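Local coordinates for hypothetical conserved protein, GK1056 (Geobacillus kaustophilus, PDB 2QYH) that is of unknown function but belongs to the haloacid dehalogenase-like hydrolases and may act as a magnesium-binding phosphatase, at residues 187-190 with 191-195; 154-157 with 158-162. One frame throughout, in Å; residues are numbered along the deposited sequence.

Interaction 1: 187-190 with 191-195; sequences GIRM and MIEKL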
ATOM      1  N   GLY D 187     -21.770  -3.229   8.589  1.00 34.51           N
ATOM      2  CA  GLY D 187     -20.554  -3.736   9.196  1.00 33.51           C
ATOM      3  C   GLY D 187     -20.216  -2.894  10.410  1.00 33.51           C
ATOM      4  O   GLY D 187     -19.723  -3.404  11.414  1.00 34.51           O
ATOM      5  N   ILE D 188     -20.482  -1.593  10.306  1.00 27.87           N
ATOM      6  CA  ILE D 188     -20.240  -0.654  11.391  1.00 26.87           C
ATOM      7  C   ILE D 188     -21.180  -0.966  12.542  1.00 27.87           C
ATOM      8  O   ILE D 188     -20.835  -0.770  13.709  1.00 27.87           O
ATOM      9  CB  ILE D 188     -20.463   0.814  10.919  1.00 20.86           C
ATOM     10  CG1 ILE D 188     -19.296   1.241  10.029  1.00 19.86           C
ATOM     11  CG2 ILE D 188     -20.561   1.757  12.103  1.00 19.86           C
ATOM     12  CD1 ILE D 188     -19.433   2.607   9.448  1.00 14.86           C
ATOM     13  N   ARG D 189     -22.367  -1.467  12.219  1.00 34.27           N
ATOM     14  CA  ARG D 189     -23.331  -1.792  13.258  1.00 36.27           C
ATOM     15  C   ARG D 189     -22.861  -2.915  14.185  1.00 36.27           C
ATOM     16  O   ARG D 189     -23.044  -2.813  15.395  1.00 36.27           O
ATOM     17  CB  ARG D 189     -24.688  -2.149  12.659  1.00 46.20           C
ATOM     18  CG  ARG D 189     -25.765  -2.337  13.715  1.00 48.20           C
ATOM     19  CD  ARG D 189     -27.142  -2.372  13.087  1.00 49.20           C
ATOM     20  NE  ARG D 189     -27.772  -3.688  13.144  1.00 57.20           N
ATOM     21  CZ  ARG D 189     -27.226  -4.808  12.683  1.00 61.20           C
ATOM     22  NH1 ARG D 189     -26.022  -4.787  12.131  1.00 63.20           N
ATOM     23  NH2 ARG D 189     -27.894  -5.950  12.752  1.00 62.20           N
HETATM   24  N   MSE D 190     -22.266  -3.984  13.653  1.00 36.85           N
HETATM   25  CA  MSE D 190     -21.804  -5.040  14.559  1.00 36.85           C
HETATM   26  C   MSE D 190     -20.454  -4.769  15.152  1.00 36.85           C
HETATM   27  O   MSE D 190     -20.109  -5.321  16.191  1.00 55.95           O
HETATM   28  CB  MSE D 190     -21.752  -6.408  13.906  1.00 91.30           C
HETATM   29  CG  MSE D 190     -22.015  -6.429  12.458  1.00 91.30           C
HETATM   30 SE   MSE D 190     -23.151  -7.938  12.170  1.00 91.30          SE
HETATM   31  CE  MSE D 190     -23.629  -8.414  13.988  1.00 91.30           C
HETATM   32  N   MSE D 191     -19.664  -3.952  14.473  1.00 28.24           N
HETATM   33  CA  MSE D 191     -18.385  -3.606  15.029  1.00 28.24           C
HETATM   34  C   MSE D 191     -18.737  -2.991  16.390  1.00 28.24           C
HETATM   35  O   MSE D 191     -18.234  -3.433  17.431  1.00 35.80           O
HETATM   36  CB  MSE D 191     -17.683  -2.575  14.161  1.00 64.86           C
HETATM   37  CG  MSE D 191     -16.579  -1.843  14.889  1.00 64.86           C
HETATM   38 SE   MSE D 191     -14.815  -2.360  14.352  1.00 64.86          SE
HETATM   39  CE  MSE D 191     -14.537  -3.833  15.552  1.00 64.86           C
ATOM     40  N   ILE D 192     -19.637  -2.001  16.378  1.00 24.67           N
ATOM     41  CA  ILE D 192     -20.027  -1.321  17.608  1.00 24.67           C
ATOM     42  C   ILE D 192     -20.878  -2.167  18.545  1.00 24.67           C
ATOM     43  O   ILE D 192     -20.894  -1.936  19.758  1.00 24.67           O
ATOM     44  CB  ILE D 192     -20.748   0.022  17.320  1.00 23.93           C
ATOM     45  CG1 ILE D 192     -22.124  -0.226  16.699  1.00 22.93           C
ATOM     46  CG2 ILE D 192     -19.885   0.875  16.394  1.00 23.93           C
ATOM     47  CD1 ILE D 192     -22.913   1.034  16.439  1.00 22.93           C
ATOM     48  N   GLU D 193     -21.582  -3.149  17.997  1.00 29.56           N
ATOM     49  CA  GLU D 193     -22.393  -4.028  18.822  1.00 31.56           C
ATOM     50  C   GLU D 193     -21.439  -4.920  19.602  1.00 30.56           C
ATOM     51  O   GLU D 193     -21.554  -5.052  20.817  1.00 30.56           O
ATOM     52  CB  GLU D 193     -23.311  -4.874  17.951  1.00 57.30           C
ATOM     53  CG  GLU D 193     -24.755  -4.430  17.977  1.00 59.30           C
ATOM     54  CD  GLU D 193     -25.615  -5.189  16.983  1.00 60.30           C
ATOM     55  OE1 GLU D 193     -25.453  -6.430  16.871  1.00 63.30           O
ATOM     56  OE2 GLU D 193     -26.459  -4.542  16.321  1.00 65.30           O
ATOM     57  N   LYS D 194     -20.479  -5.512  18.896  1.00 34.68           N
ATOM     58  CA  LYS D 194     -19.500  -6.395  19.515  1.00 33.68           C
ATOM     59  C   LYS D 194     -18.598  -5.634  20.484  1.00 33.68           C
ATOM     60  O   LYS D 194     -18.235  -6.157  21.536  1.00 33.68           O
ATOM     61  CB  LYS D 194     -18.623  -7.074  18.451  1.00 36.34           C
ATOM     62  CG  LYS D 194     -19.349  -7.908  17.399  1.00 37.34           C
ATOM     63  CD  LYS D 194     -20.091  -9.090  17.996  1.00 42.34           C
ATOM     64  CE  LYS D 194     -20.422 -10.138  16.932  1.00 45.34           C
ATOM     65  NZ  LYS D 194     -21.180  -9.590  15.772  1.00 46.34           N
ATOM     66  N   LEU D 195     -18.224  -4.409  20.131  1.00 27.33           N
ATOM     67  CA  LEU D 195     -17.355  -3.615  21.000  1.00 27.33           C
ATOM     68  C   LEU D 195     -18.115  -3.044  22.194  1.00 27.33           C
ATOM     69  O   LEU D 195     -17.513  -2.617  23.180  1.00 27.33           O
ATOM     70  CB  LEU D 195     -16.699  -2.471  20.214  1.00 31.27           C
ATOM     71  CG  LEU D 195     -15.740  -2.895  19.095  1.00 31.27           C
ATOM     72  CD1 LEU D 195     -15.133  -1.669  18.434  1.00 28.27           C
ATOM     73  CD2 LEU D 195     -14.644  -3.788  19.673  1.00 32.27           C
TER
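Arg189 and Glu193 extend alongside one another from successive turns of the helix 184-195, and their opposite charges form a salt bridge. Glu193 OE2 lies 3.5 Å from Arg189 NE, but over a face of the guanidinium and toward its rim, with the carboxylate plane turned 67° from that of the guanidinium. No N-H of the arginine points at the oxygen, and the attraction is one of charge alone. With CG anti to the backbone N (chi1 -173°), the arginine chain starts out beside its own carbonyl carbon, and OE2 rests against CG as well as NE. The other end of the guanidinium, NH1, is paired with Glu186. A leucine at this position would probably leave Glu186 and Glu193 without the positive partner they share.

Backbone hydrogen bonds of the i to i+4 kind run through this stretch of helix. Lys194 N reaches Met190 O at 2.7 Å and Ile192 N reaches Ile188 O at 3.2 Å, whereas the bond from Glu193 N to Arg189 O is weak, its N-H...O angle only 131°.

The apolar contact is looser, with Ile188 CG2 and Ile192 CG2 standing 4.4 Å apart. The selenomethionine Met190 lies near the amine of Lys194, but its poor order leaves that approach uncertain.

The helix rests its buried side on the large mixed sheet. Ile188 and Met191, also a selenomethionine, both touch Phe7 of strand 5-8; Met191 continues onto Val70 and Phe72 of strand 69-72 and Leu77 of strand 75-79, while Ile188 also meets Met214, and Arg189 meets Phe217, both on helix 212-217.

Interaction 2: 154-157 with 158-162; sequences EEEP and YVRNY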
ATOM      1  N   GLU D 154     -26.337  -6.090 -19.896  1.00 44.96           N
ATOM      2  CA  GLU D 154     -26.357  -7.536 -19.705  1.00 43.96           C
ATOM      3  C   GLU D 154     -26.640  -8.036 -18.282  1.00 43.96           C
ATOM      4  O   GLU D 154     -26.848  -9.238 -18.078  1.00 43.96           O
ATOM      5  CB  GLU D 154     -25.020  -8.118 -20.169  1.00 67.09           C
ATOM      6  CG  GLU D 154     -24.543  -7.588 -21.509  1.00 68.09           C
ATOM      7  CD  GLU D 154     -23.093  -7.951 -21.800  1.00 68.09           C
ATOM      8  OE1 GLU D 154     -22.186  -7.411 -21.127  1.00 69.09           O
ATOM      9  OE2 GLU D 154     -22.862  -8.782 -22.704  1.00 69.09           O
ATOM     10  N   GLU D 155     -26.657  -7.131 -17.307  1.00 58.34           N
ATOM     11  CA  GLU D 155     -26.863  -7.513 -15.906  1.00 58.34           C
ATOM     12  C   GLU D 155     -28.252  -8.001 -15.478  1.00 58.34           C
ATOM     13  O   GLU D 155     -28.355  -8.862 -14.603  1.00 58.34           O
ATOM     14  CB  GLU D 155     -26.427  -6.363 -14.986  1.00 56.76           C
ATOM     15  CG  GLU D 155     -27.207  -5.081 -15.191  1.00 56.76           C
ATOM     16  CD  GLU D 155     -26.653  -3.923 -14.388  1.00 57.76           C
ATOM     17  OE1 GLU D 155     -25.444  -3.636 -14.524  1.00 58.76           O
ATOM     18  OE2 GLU D 155     -27.428  -3.297 -13.631  1.00 56.76           O
ATOM     19  N   GLU D 156     -29.310  -7.459 -16.079  1.00 57.61           N
ATOM     20  CA  GLU D 156     -30.686  -7.845 -15.733  1.00 57.61           C
ATOM     21  C   GLU D 156     -30.859  -9.303 -15.272  1.00 55.61           C
ATOM     22  O   GLU D 156     -31.331  -9.556 -14.162  1.00 55.61           O
ATOM     23  CB  GLU D 156     -31.627  -7.565 -16.912  1.00100.99           C
ATOM     24  CG  GLU D 156     -33.041  -8.121 -16.741  1.00100.99           C
ATOM     25  CD  GLU D 156     -33.816  -7.442 -15.627  1.00100.99           C
ATOM     26  OE1 GLU D 156     -33.299  -7.379 -14.493  1.00100.99           O
ATOM     27  OE2 GLU D 156     -34.948  -6.978 -15.883  1.00100.99           O
ATOM     28  N   PRO D 157     -30.483 -10.278 -16.121  1.00 51.04           N
ATOM     29  CA  PRO D 157     -30.614 -11.696 -15.764  1.00 50.04           C
ATOM     30  C   PRO D 157     -29.983 -12.040 -14.418  1.00 49.04           C
ATOM     31  O   PRO D 157     -30.646 -12.581 -13.535  1.00 49.04           O
ATOM     32  CB  PRO D 157     -29.918 -12.407 -16.922  1.00 48.37           C
ATOM     33  CG  PRO D 157     -30.180 -11.488 -18.073  1.00 48.37           C
ATOM     34  CD  PRO D 157     -29.911 -10.133 -17.474  1.00 49.37           C
ATOM     35  N   TYR D 158     -28.698 -11.725 -14.274  1.00 49.24           N
ATOM     36  CA  TYR D 158     -27.952 -11.990 -13.043  1.00 48.24           C
ATOM     37  C   TYR D 158     -28.666 -11.394 -11.838  1.00 48.24           C
ATOM     38  O   TYR D 158     -28.871 -12.068 -10.827  1.00 47.24           O
ATOM     39  CB  TYR D 158     -26.548 -11.394 -13.151  1.00 46.10           C
ATOM     40  CG  TYR D 158     -25.736 -11.963 -14.286  1.00 45.10           C
ATOM     41  CD1 TYR D 158     -25.373 -13.307 -14.298  1.00 44.10           C
ATOM     42  CD2 TYR D 158     -25.331 -11.159 -15.352  1.00 44.10           C
ATOM     43  CE1 TYR D 158     -24.625 -13.841 -15.345  1.00 44.10           C
ATOM     44  CE2 TYR D 158     -24.584 -11.683 -16.407  1.00 44.10           C
ATOM     45  CZ  TYR D 158     -24.236 -13.024 -16.393  1.00 45.10           C
ATOM     46  OH  TYR D 158     -23.498 -13.551 -17.423  1.00 45.10           O
ATOM     47  N   VAL D 159     -29.032 -10.123 -11.957  1.00 39.96           N
ATOM     48  CA  VAL D 159     -29.741  -9.419 -10.900  1.00 39.96           C
ATOM     49  C   VAL D 159     -30.991 -10.208 -10.524  1.00 40.96           C
ATOM     50  O   VAL D 159     -31.257 -10.448  -9.346  1.00 40.96           O
ATOM     51  CB  VAL D 159     -30.175  -8.001 -11.371  1.00 32.73           C
ATOM     52  CG1 VAL D 159     -31.031  -7.328 -10.304  1.00 32.73           C
ATOM     53  CG2 VAL D 159     -28.948  -7.151 -11.682  1.00 31.73           C
ATOM     54  N   ARG D 160     -31.738 -10.616 -11.551  1.00 46.36           N
ATOM     55  CA  ARG D 160     -32.986 -11.366 -11.422  1.00 47.36           C
ATOM     56  C   ARG D 160     -32.832 -12.804 -10.922  1.00 46.36           C
ATOM     57  O   ARG D 160     -33.603 -13.254 -10.073  1.00 45.36           O
ATOM     58  CB  ARG D 160     -33.694 -11.401 -12.775  1.00 80.31           C
ATOM     59  CG  ARG D 160     -35.195 -11.197 -12.726  1.00 83.31           C
ATOM     60  CD  ARG D 160     -35.535  -9.718 -12.684  1.00 84.31           C
ATOM     61  NE  ARG D 160     -35.342  -9.134 -11.361  1.00 84.90           N
ATOM     62  CZ  ARG D 160     -35.239  -7.828 -11.131  1.00 84.90           C
ATOM     63  NH1 ARG D 160     -35.301  -6.965 -12.139  1.00 84.90           N
ATOM     64  NH2 ARG D 160     -35.087  -7.386  -9.893  1.00 84.90           N
ATOM     65  N   ASN D 161     -31.849 -13.529 -11.451  1.00 48.84           N
ATOM     66  CA  ASN D 161     -31.651 -14.920 -11.061  1.00 48.84           C
ATOM     67  C   ASN D 161     -30.913 -15.123  -9.751  1.00 47.84           C
ATOM     68  O   ASN D 161     -30.881 -16.237  -9.227  1.00 47.84           O
ATOM     69  CB  ASN D 161     -30.907 -15.690 -12.156  1.00 67.78           C
ATOM     70  CG  ASN D 161     -31.634 -15.663 -13.487  1.00 67.78           C
ATOM     71  OD1 ASN D 161     -32.865 -15.694 -13.540  1.00 64.78           O
ATOM     72  ND2 ASN D 161     -30.869 -15.620 -14.574  1.00 67.78           N
ATOM     73  N   TYR D 162     -30.320 -14.061  -9.218  1.00 57.30           N
ATOM     74  CA  TYR D 162     -29.571 -14.186  -7.975  1.00 56.30           C
ATOM     75  C   TYR D 162     -29.916 -13.123  -6.957  1.00 56.30           C
ATOM     76  O   TYR D 162     -29.118 -12.227  -6.686  1.00 56.30           O
ATOM     77  CB  TYR D 162     -28.076 -14.154  -8.273  1.00 49.08           C
ATOM     78  CG  TYR D 162     -27.624 -15.332  -9.098  1.00 48.08           C
ATOM     79  CD1 TYR D 162     -27.232 -16.524  -8.491  1.00 48.08           C
ATOM     80  CD2 TYR D 162     -27.618 -15.263 -10.492  1.00 48.08           C
ATOM     81  CE1 TYR D 162     -26.842 -17.620  -9.250  1.00 49.08           C
ATOM     82  CE2 TYR D 162     -27.236 -16.351 -11.261  1.00 48.08           C
ATOM     83  CZ  TYR D 162     -26.847 -17.525 -10.635  1.00 49.08           C
ATOM     84  OH  TYR D 162     -26.445 -18.595 -11.399  1.00 49.08           O
TER
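Glu156 and Arg160, four residues apart on the short helix 156-161, are joined by a salt bridge on its exposed side. Followed outward from its backbone, the arginine first sets CB 3.3 Å from Glu156 O, the carbonyl that also takes the hydrogen bond from Arg160 N. The bend at chi2 (84°) sets CD 3.7 Å from Glu156 OE1, and a second at chi3 (-78°) turns the guanidinium so that NH1 approaches the same oxygen. NE and CZ stay farther from it, and the closest approach is that of Arg160 NH1, 3.1 Å from Glu156 OE1; OE2 of the same carboxylate is more distant. The two side chains are skewed against each other and their planes stand 67° apart, so the pair is joined through one nitrogen and one oxygen, not by a two-pronged arrangement. Val159 CG1 lies over one guanidinium face, toward its rim.

Beneath this bridge the backbone is closed by three bonds, Val159 N to Glu155 O, Arg160 N to Glu156 O and a third farther along. In that third bond Asn161 N lies 2.6 Å from Pro157 O. Pro157, which has no N-H to give, stands in the first turn of the helix. Tyr158 turns the other way, its CD2 3.7 Å from Glu154 O. Its ring packs on Leu90 and Ala94 of helix 84-96, and its hydroxyl is hydrogen-bonded to His99 and Asn97. Glu155 forms a salt bridge with Arg169, and Asn161 ND2 is bonded to Glu93.

The chemistry is thus divided between two sides of one short helix. Towards helix 84-96 an aromatic ring is buried with its hydroxyl satisfied, whereas the Glu156-Arg160 pair, exposed and held by a single close contact, probably adds only modestly to stability.

In the fold
Interactions 1 and 2 both lie along short helical stretches, each with a glutamate-arginine pair four residues apart, but the order of the charges is reversed: arginine precedes glutamate in 187-195, glutamate precedes arginine in 154-162. Their centres lie 31 Å apart and their nearest atoms about 19 Å, with no touch. The helix of interaction 1 packs on the mixed sheet, whose strand 5-8 leads into a DxDx(T/V) pattern, Asp9, Asp11 and Thr13, consistent with the catalytic motif of HAD phosphatases. Interaction 2 lies in the separate part built on the five-stranded antiparallel sheet, probably the cap of this family. Strands 165-171 and 174-179 lie between them in sequence.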